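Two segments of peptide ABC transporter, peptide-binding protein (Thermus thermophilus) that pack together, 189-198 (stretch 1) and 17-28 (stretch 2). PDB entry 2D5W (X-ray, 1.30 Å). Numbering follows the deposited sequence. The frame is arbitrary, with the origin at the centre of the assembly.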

ATOM      1  N   TYR A 189      -1.548 -15.902 -15.585  1.00 11.03           N
ATOM      2  CA  TYR A 189      -2.318 -14.777 -15.079  1.00 11.24           C
ATOM      3  C   TYR A 189      -1.540 -13.464 -15.105  1.00 10.43           C
ATOM      4  O   TYR A 189      -2.113 -12.420 -15.416  1.00 11.59           O
ATOM      5  CB  TYR A 189      -2.836 -15.075 -13.670  1.00 11.58           C
ATOM      6  CG  TYR A 189      -3.886 -16.167 -13.626  1.00 12.79           C
ATOM      7  CD1 TYR A 189      -4.881 -16.246 -14.602  1.00 12.80           C
ATOM      8  CD2 TYR A 189      -3.912 -17.096 -12.585  1.00 13.19           C
ATOM      9  CE1 TYR A 189      -5.877 -17.221 -14.541  1.00 14.08           C
ATOM     10  CE2 TYR A 189      -4.903 -18.071 -12.514  1.00 13.43           C
ATOM     11  CZ  TYR A 189      -5.880 -18.128 -13.493  1.00 13.97           C
ATOM     12  OH  TYR A 189      -6.867 -19.086 -13.422  1.00 16.99           O
ATOM     13  N   ARG A 190      -0.246 -13.498 -14.794  1.00 10.93           N
ATOM     14  CA  ARG A 190       0.545 -12.267 -14.833  1.00 10.81           C
ATOM     15  C   ARG A 190       0.552 -11.717 -16.255  1.00 11.32           C
ATOM     16  O   ARG A 190       0.377 -10.516 -16.470  1.00 11.83           O
ATOM     17  CB  ARG A 190       1.997 -12.508 -14.396  1.00 11.77           C
ATOM     18  CG  ARG A 190       2.181 -12.889 -12.941  1.00 12.86           C
ATOM     19  CD  ARG A 190       3.660 -13.030 -12.579  1.00 11.98           C
ATOM     20  NE  ARG A 190       4.326 -11.745 -12.358  1.00 13.12           N
ATOM     21  CZ  ARG A 190       5.137 -11.144 -13.225  1.00 12.29           C
ATOM     22  NH1 ARG A 190       5.401 -11.698 -14.403  1.00 15.76           N
ATOM     23  NH2 ARG A 190       5.700  -9.985 -12.905  1.00 14.35           N
ATOM     24  N   ASN A 191       0.752 -12.601 -17.228  1.00 11.46           N
ATOM     25  CA  ASN A 191       0.798 -12.183 -18.624  1.00 11.52           C
ATOM     26  C   ASN A 191      -0.514 -11.566 -19.087  1.00 11.32           C
ATOM     27  O   ASN A 191      -0.517 -10.685 -19.942  1.00 12.23           O
ATOM     28  CB  ASN A 191       1.191 -13.357 -19.527  1.00 13.19           C
ATOM     29  CG  ASN A 191       2.643 -13.764 -19.348  1.00 15.55           C
ATOM     30  OD1 ASN A 191       3.445 -13.010 -18.797  1.00 17.06           O
ATOM     31  ND2 ASN A 191       2.989 -14.953 -19.827  1.00 17.41           N
ATOM     32  N   PHE A 192      -1.624 -12.022 -18.519  1.00 11.21           N
ATOM     33  CA  PHE A 192      -2.931 -11.473 -18.862  1.00 10.31           C
ATOM     34  C   PHE A 192      -2.943  -9.980 -18.518  1.00  9.62           C
ATOM     35  O   PHE A 192      -3.236  -9.139 -19.368  1.00 10.53           O
ATOM     36  CB  PHE A 192      -4.028 -12.205 -18.082  1.00 11.30           C
ATOM     37  CG  PHE A 192      -5.360 -11.505 -18.097  1.00 10.23           C
ATOM     38  CD1 PHE A 192      -6.031 -11.268 -19.293  1.00 10.14           C
ATOM     39  CD2 PHE A 192      -5.943 -11.083 -16.909  1.00 10.80           C
ATOM     40  CE1 PHE A 192      -7.267 -10.617 -19.301  1.00  9.88           C
ATOM     41  CE2 PHE A 192      -7.171 -10.435 -16.907  1.00 12.60           C
ATOM     42  CZ  PHE A 192      -7.834 -10.202 -18.105  1.00 11.51           C
ATOM     43  N   PHE A 193      -2.617  -9.650 -17.274  1.00  9.71           N
ATOM     44  CA  PHE A 193      -2.607  -8.251 -16.855  1.00  8.99           C
ATOM     45  C   PHE A 193      -1.558  -7.434 -17.608  1.00  9.49           C
ATOM     46  O   PHE A 193      -1.813  -6.288 -17.984  1.00  9.79           O
ATOM     47  CB  PHE A 193      -2.365  -8.153 -15.346  1.00  9.50           C
ATOM     48  CG  PHE A 193      -3.424  -8.827 -14.519  1.00  9.14           C
ATOM     49  CD1 PHE A 193      -4.735  -8.357 -14.520  1.00 10.63           C
ATOM     50  CD2 PHE A 193      -3.116  -9.950 -13.760  1.00  9.16           C
ATOM     51  CE1 PHE A 193      -5.727  -8.998 -13.775  1.00 10.95           C
ATOM     52  CE2 PHE A 193      -4.099 -10.600 -13.012  1.00  9.80           C
ATOM     53  CZ  PHE A 193      -5.407 -10.123 -13.022  1.00 10.69           C
ATOM     54  N   LEU A 194      -0.389  -8.020 -17.845  1.00  9.85           N
ATOM     55  CA  LEU A 194       0.678  -7.306 -18.542  1.00  9.35           C
ATOM     56  C   LEU A 194       0.296  -6.841 -19.945  1.00 10.85           C
ATOM     57  O   LEU A 194       0.784  -5.813 -20.409  1.00 11.32           O
ATOM     58  CB  LEU A 194       1.948  -8.161 -18.598  1.00 11.18           C
ATOM     59  CG  LEU A 194       2.653  -8.336 -17.249  1.00 10.72           C
ATOM     60  CD1 LEU A 194       3.786  -9.340 -17.382  1.00 14.09           C
ATOM     61  CD2 LEU A 194       3.180  -6.989 -16.761  1.00 13.63           C
ATOM     62  N   LYS A 195      -0.572  -7.585 -20.623  1.00 10.61           N
ATOM     63  CA  LYS A 195      -0.998  -7.185 -21.961  1.00 11.04           C
ATOM     64  C   LYS A 195      -1.732  -5.847 -21.928  1.00 11.30           C
ATOM     65  O   LYS A 195      -1.832  -5.154 -22.941  1.00 12.51           O
ATOM     66  CB  LYS A 195      -1.912  -8.250 -22.574  1.00 13.83           C
ATOM     67  CG  LYS A 195      -1.178  -9.469 -23.101  1.00 18.35           C
ATOM     68  CD  LYS A 195      -2.130 -10.420 -23.807  1.00 20.14           C
ATOM     69  CE  LYS A 195      -1.383 -11.617 -24.375  1.00 21.91           C
ATOM     70  NZ  LYS A 195      -0.647 -12.367 -23.317  1.00 22.48           N
ATOM     71  N   PHE A 196      -2.234  -5.484 -20.754  1.00  9.46           N
ATOM     72  CA  PHE A 196      -2.989  -4.246 -20.578  1.00  9.14           C
ATOM     73  C   PHE A 196      -2.355  -3.299 -19.561  1.00  9.17           C
ATOM     74  O   PHE A 196      -3.028  -2.383 -19.081  1.00 10.75           O
ATOM     75  CB  PHE A 196      -4.399  -4.577 -20.076  1.00 10.09           C
ATOM     76  CG  PHE A 196      -5.183  -5.479 -20.983  1.00  9.54           C
ATOM     77  CD1 PHE A 196      -5.945  -4.953 -22.019  1.00  9.86           C
ATOM     78  CD2 PHE A 196      -5.171  -6.858 -20.791  1.00 10.35           C
ATOM     79  CE1 PHE A 196      -6.691  -5.787 -22.853  1.00 10.61           C
ATOM     80  CE2 PHE A 196      -5.913  -7.701 -21.619  1.00 10.50           C
ATOM     81  CZ  PHE A 196      -6.674  -7.164 -22.650  1.00 11.32           C
ATOM     82  N   ALA A 197      -1.077  -3.479 -19.239  1.00  8.75           N
ATOM     83  CA  ALA A 197      -0.495  -2.641 -18.196  1.00  8.09           C
ATOM     84  C   ALA A 197       0.917  -2.115 -18.372  1.00  8.72           C
ATOM     85  O   ALA A 197       1.439  -1.473 -17.461  1.00  9.26           O
ATOM     86  CB  ALA A 197      -0.601  -3.379 -16.856  1.00  9.67           C
ATOM     87  N   THR A 198       1.542  -2.368 -19.517  1.00  8.81           N
ATOM     88  CA  THR A 198       2.899  -1.877 -19.751  1.00  9.81           C
ATOM     89  C   THR A 198       2.830  -0.559 -20.513  1.00 10.03           C
ATOM     90  O   THR A 198       1.820  -0.249 -21.142  1.00 10.52           O
ATOM     91  CB  THR A 198       3.729  -2.867 -20.574  1.00  9.78           C
ATOM     92  OG1 THR A 198       3.102  -3.057 -21.847  1.00 12.46           O
ATOM     93  CG2 THR A 198       3.845  -4.204 -19.850  1.00 10.45           C
TER
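Stretch 2 (17-28) RVLAGDFLRVIS

Irregular chain can pack against a helix as closely as another helix does, provided it curls around the side chains that project from it. Here stretch 1 enters as a helix already under way and has left it by F196, while stretch 2, without regular helix or strand, runs past it in the opposite sense: by CA positions, A197 pairs with G21, F193 with D22 and R190 with I27. The main bump is the ring of F193, and a type I turn from D22 to R25 helps shape its hollow. G21 O meets the ring edge, 3.3 Å from F193 CD1; F23 offers a face to that edge, with the planes at 88° and F193 CE1 4.0 Å from F23 CE2. L24 CD1 lies 4.2 Å from F193 CZ, and V26 CG2 3.7 Å from F193 CE2. D22 braces the loop from within, its OD1 accepting a hydrogen bond from I27 N at 3.1 Å. I27 is the answering bump: its CD1 reaches L194 CD2 at 3.5 Å and R190 O at 3.7 Å. Beyond the helix, backbone meets backbone. L19 N donates to A197 O at 3.0 Å, and A197 CB rests 3.8 Å from V18 CB. At G21 the fit requires a bare backbone, since a CB there would fall 2.2 Å from F196 O.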

ATOM      1  N   ARG A  17       5.378   0.336 -11.671  1.00  8.19           N
ATOM      2  CA  ARG A  17       6.040  -0.619 -12.554  1.00  8.69           C
ATOM      3  C   ARG A  17       5.097  -0.956 -13.713  1.00  8.06           C
ATOM      4  O   ARG A  17       5.537  -1.153 -14.845  1.00  9.36           O
ATOM      5  CB  ARG A  17       6.416  -1.881 -11.779  1.00 10.23           C
ATOM      6  CG  ARG A  17       7.086  -2.971 -12.622  1.00  9.95           C
ATOM      7  CD  ARG A  17       8.269  -2.444 -13.435  1.00 10.83           C
ATOM      8  NE  ARG A  17       8.944  -3.501 -14.192  1.00 12.54           N
ATOM      9  CZ  ARG A  17       9.828  -4.349 -13.677  1.00 13.43           C
ATOM     10  NH1 ARG A  17      10.384  -5.277 -14.445  1.00 15.07           N
ATOM     11  NH2 ARG A  17      10.170  -4.264 -12.398  1.00 14.19           N
ATOM     12  N   VAL A  18       3.805  -1.033 -13.404  1.00  7.61           N
ATOM     13  CA  VAL A  18       2.747  -1.297 -14.382  1.00  8.70           C
ATOM     14  C   VAL A  18       1.589  -0.379 -14.004  1.00  8.74           C
ATOM     15  O   VAL A  18       1.574   0.175 -12.900  1.00  9.11           O
ATOM     16  CB  VAL A  18       2.267  -2.778 -14.369  1.00  9.21           C
ATOM     17  CG1 VAL A  18       3.380  -3.686 -14.859  1.00 11.08           C
ATOM     18  CG2 VAL A  18       1.815  -3.180 -12.978  1.00 10.79           C
ATOM     19  N   LEU A  19       0.617  -0.226 -14.900  1.00  8.76           N
ATOM     20  CA  LEU A  19      -0.488   0.682 -14.636  1.00  8.97           C
ATOM     21  C   LEU A  19      -1.787   0.282 -15.323  1.00  9.34           C
ATOM     22  O   LEU A  19      -1.770  -0.336 -16.389  1.00  9.34           O
ATOM     23  CB  LEU A  19      -0.094   2.083 -15.114  1.00 10.93           C
ATOM     24  CG  LEU A  19      -0.999   3.280 -14.821  1.00 10.43           C
ATOM     25  CD1 LEU A  19      -0.858   3.672 -13.359  1.00 12.59           C
ATOM     26  CD2 LEU A  19      -0.610   4.454 -15.718  1.00 13.57           C
ATOM     27  N   ALA A  20      -2.902   0.635 -14.687  1.00  9.51           N
ATOM     28  CA  ALA A  20      -4.247   0.424 -15.222  1.00  9.61           C
ATOM     29  C   ALA A  20      -4.804  -0.987 -15.378  1.00  9.44           C
ATOM     30  O   ALA A  20      -5.860  -1.293 -14.824  1.00 10.36           O
ATOM     31  CB  ALA A  20      -4.371   1.174 -16.555  1.00 11.18           C
ATOM     32  N   GLY A  21      -4.122  -1.831 -16.145  1.00 10.08           N
ATOM     33  CA  GLY A  21      -4.608  -3.184 -16.375  1.00  9.50           C
ATOM     34  C   GLY A  21      -4.432  -4.173 -15.237  1.00  9.48           C
ATOM     35  O   GLY A  21      -5.112  -5.199 -15.196  1.00 10.10           O
ATOM     36  N   ASP A  22      -3.521  -3.867 -14.320  1.00  8.91           N
ATOM     37  CA  ASP A  22      -3.226  -4.721 -13.162  1.00  8.40           C
ATOM     38  C   ASP A  22      -4.241  -4.358 -12.075  1.00  8.41           C
ATOM     39  O   ASP A  22      -3.874  -3.981 -10.959  1.00  9.41           O
ATOM     40  CB  ASP A  22      -1.786  -4.418 -12.715  1.00 10.01           C
ATOM     41  CG  ASP A  22      -1.331  -5.241 -11.526  1.00 10.83           C
ATOM     42  OD1 ASP A  22      -1.663  -6.441 -11.441  1.00 11.83           O
ATOM     43  OD2 ASP A  22      -0.600  -4.677 -10.684  1.00 11.64           O
ATOM     44  N   PHE A  23      -5.524  -4.511 -12.401  1.00  9.72           N
ATOM     45  CA  PHE A  23      -6.591  -4.101 -11.497  1.00  9.11           C
ATOM     46  C   PHE A  23      -6.770  -4.837 -10.179  1.00 10.22           C
ATOM     47  O   PHE A  23      -7.481  -4.349  -9.302  1.00 11.23           O
ATOM     48  CB  PHE A  23      -7.925  -3.974 -12.266  1.00  9.61           C
ATOM     49  CG  PHE A  23      -8.510  -5.274 -12.746  1.00  8.90           C
ATOM     50  CD1 PHE A  23      -9.244  -6.081 -11.883  1.00  9.52           C
ATOM     51  CD2 PHE A  23      -8.390  -5.656 -14.078  1.00  9.73           C
ATOM     52  CE1 PHE A  23      -9.854  -7.248 -12.339  1.00  9.80           C
ATOM     53  CE2 PHE A  23      -8.999  -6.824 -14.544  1.00  9.97           C
ATOM     54  CZ  PHE A  23      -9.733  -7.617 -13.671  1.00  9.92           C
ATOM     55  N   LEU A  24      -6.133  -5.994 -10.024  1.00 10.08           N
ATOM     56  CA  LEU A  24      -6.198  -6.706  -8.751  1.00  9.95           C
ATOM     57  C   LEU A  24      -4.898  -6.426  -7.991  1.00 10.33           C
ATOM     58  O   LEU A  24      -4.693  -6.919  -6.883  1.00 11.29           O
ATOM     59  CB  LEU A  24      -6.382  -8.211  -8.960  1.00 10.46           C
ATOM     60  CG  LEU A  24      -7.753  -8.638  -9.500  1.00 10.40           C
ATOM     61  CD1 LEU A  24      -7.800 -10.154  -9.614  1.00 11.50           C
ATOM     62  CD2 LEU A  24      -8.865  -8.135  -8.587  1.00 12.35           C
ATOM     63  N   ARG A  25      -4.024  -5.628  -8.600  1.00  9.57           N
ATOM     64  CA  ARG A  25      -2.755  -5.225  -7.995  1.00 10.80           C
ATOM     65  C   ARG A  25      -1.844  -6.391  -7.642  1.00 10.41           C
ATOM     66  O   ARG A  25      -1.073  -6.316  -6.678  1.00 10.93           O
ATOM     67  CB  ARG A  25      -3.031  -4.378  -6.748  1.00 12.66           C
ATOM     68  CG  ARG A  25      -3.933  -3.186  -7.040  1.00 15.74           C
ATOM     69  CD  ARG A  25      -4.353  -2.446  -5.782  1.00 20.35           C
ATOM     70  NE  ARG A  25      -5.200  -1.301  -6.104  1.00 25.61           N
ATOM     71  CZ  ARG A  25      -5.723  -0.475  -5.203  1.00 28.59           C
ATOM     72  NH1 ARG A  25      -5.491  -0.664  -3.910  1.00 30.71           N
ATOM     73  NH2 ARG A  25      -6.476   0.544  -5.595  1.00 30.60           N
ATOM     74  N   VAL A  26      -1.904  -7.455  -8.438  1.00  9.57           N
ATOM     75  CA  VAL A  26      -1.084  -8.627  -8.171  1.00 10.21           C
ATOM     76  C   VAL A  26       0.360  -8.469  -8.639  1.00 10.10           C
ATOM     77  O   VAL A  26       1.256  -9.105  -8.086  1.00 10.12           O
ATOM     78  CB  VAL A  26      -1.692  -9.904  -8.800  1.00 11.18           C
ATOM     79  CG1 VAL A  26      -3.135 -10.069  -8.339  1.00 12.53           C
ATOM     80  CG2 VAL A  26      -1.611  -9.842 -10.312  1.00 12.55           C
ATOM     81  N   ILE A  27       0.592  -7.629  -9.650  1.00  9.46           N
ATOM     82  CA  ILE A  27       1.952  -7.398 -10.137  1.00  9.65           C
ATOM     83  C   ILE A  27       2.583  -6.280  -9.312  1.00  9.30           C
ATOM     84  O   ILE A  27       3.736  -6.382  -8.890  1.00  9.45           O
ATOM     85  CB  ILE A  27       1.968  -7.014 -11.629  1.00  9.87           C
ATOM     86  CG1 ILE A  27       1.398  -8.170 -12.457  1.00 12.58           C
ATOM     87  CG2 ILE A  27       3.393  -6.687 -12.069  1.00 10.46           C
ATOM     88  CD1 ILE A  27       1.413  -7.941 -13.950  1.00 15.17           C
ATOM     89  N   SER A  28       1.827  -5.210  -9.091  1.00  9.30           N
ATOM     90  CA  SER A  28       2.301  -4.099  -8.279  1.00 10.22           C
ATOM     91  C   SER A  28       1.192  -3.533  -7.417  1.00  9.63           C
ATOM     92  O   SER A  28       0.086  -3.261  -7.897  1.00 10.34           O
ATOM     93  CB  SER A  28       2.855  -2.960  -9.131  1.00  9.75           C
ATOM     94  OG  SER A  28       3.107  -1.839  -8.294  1.00 11.61           O
TER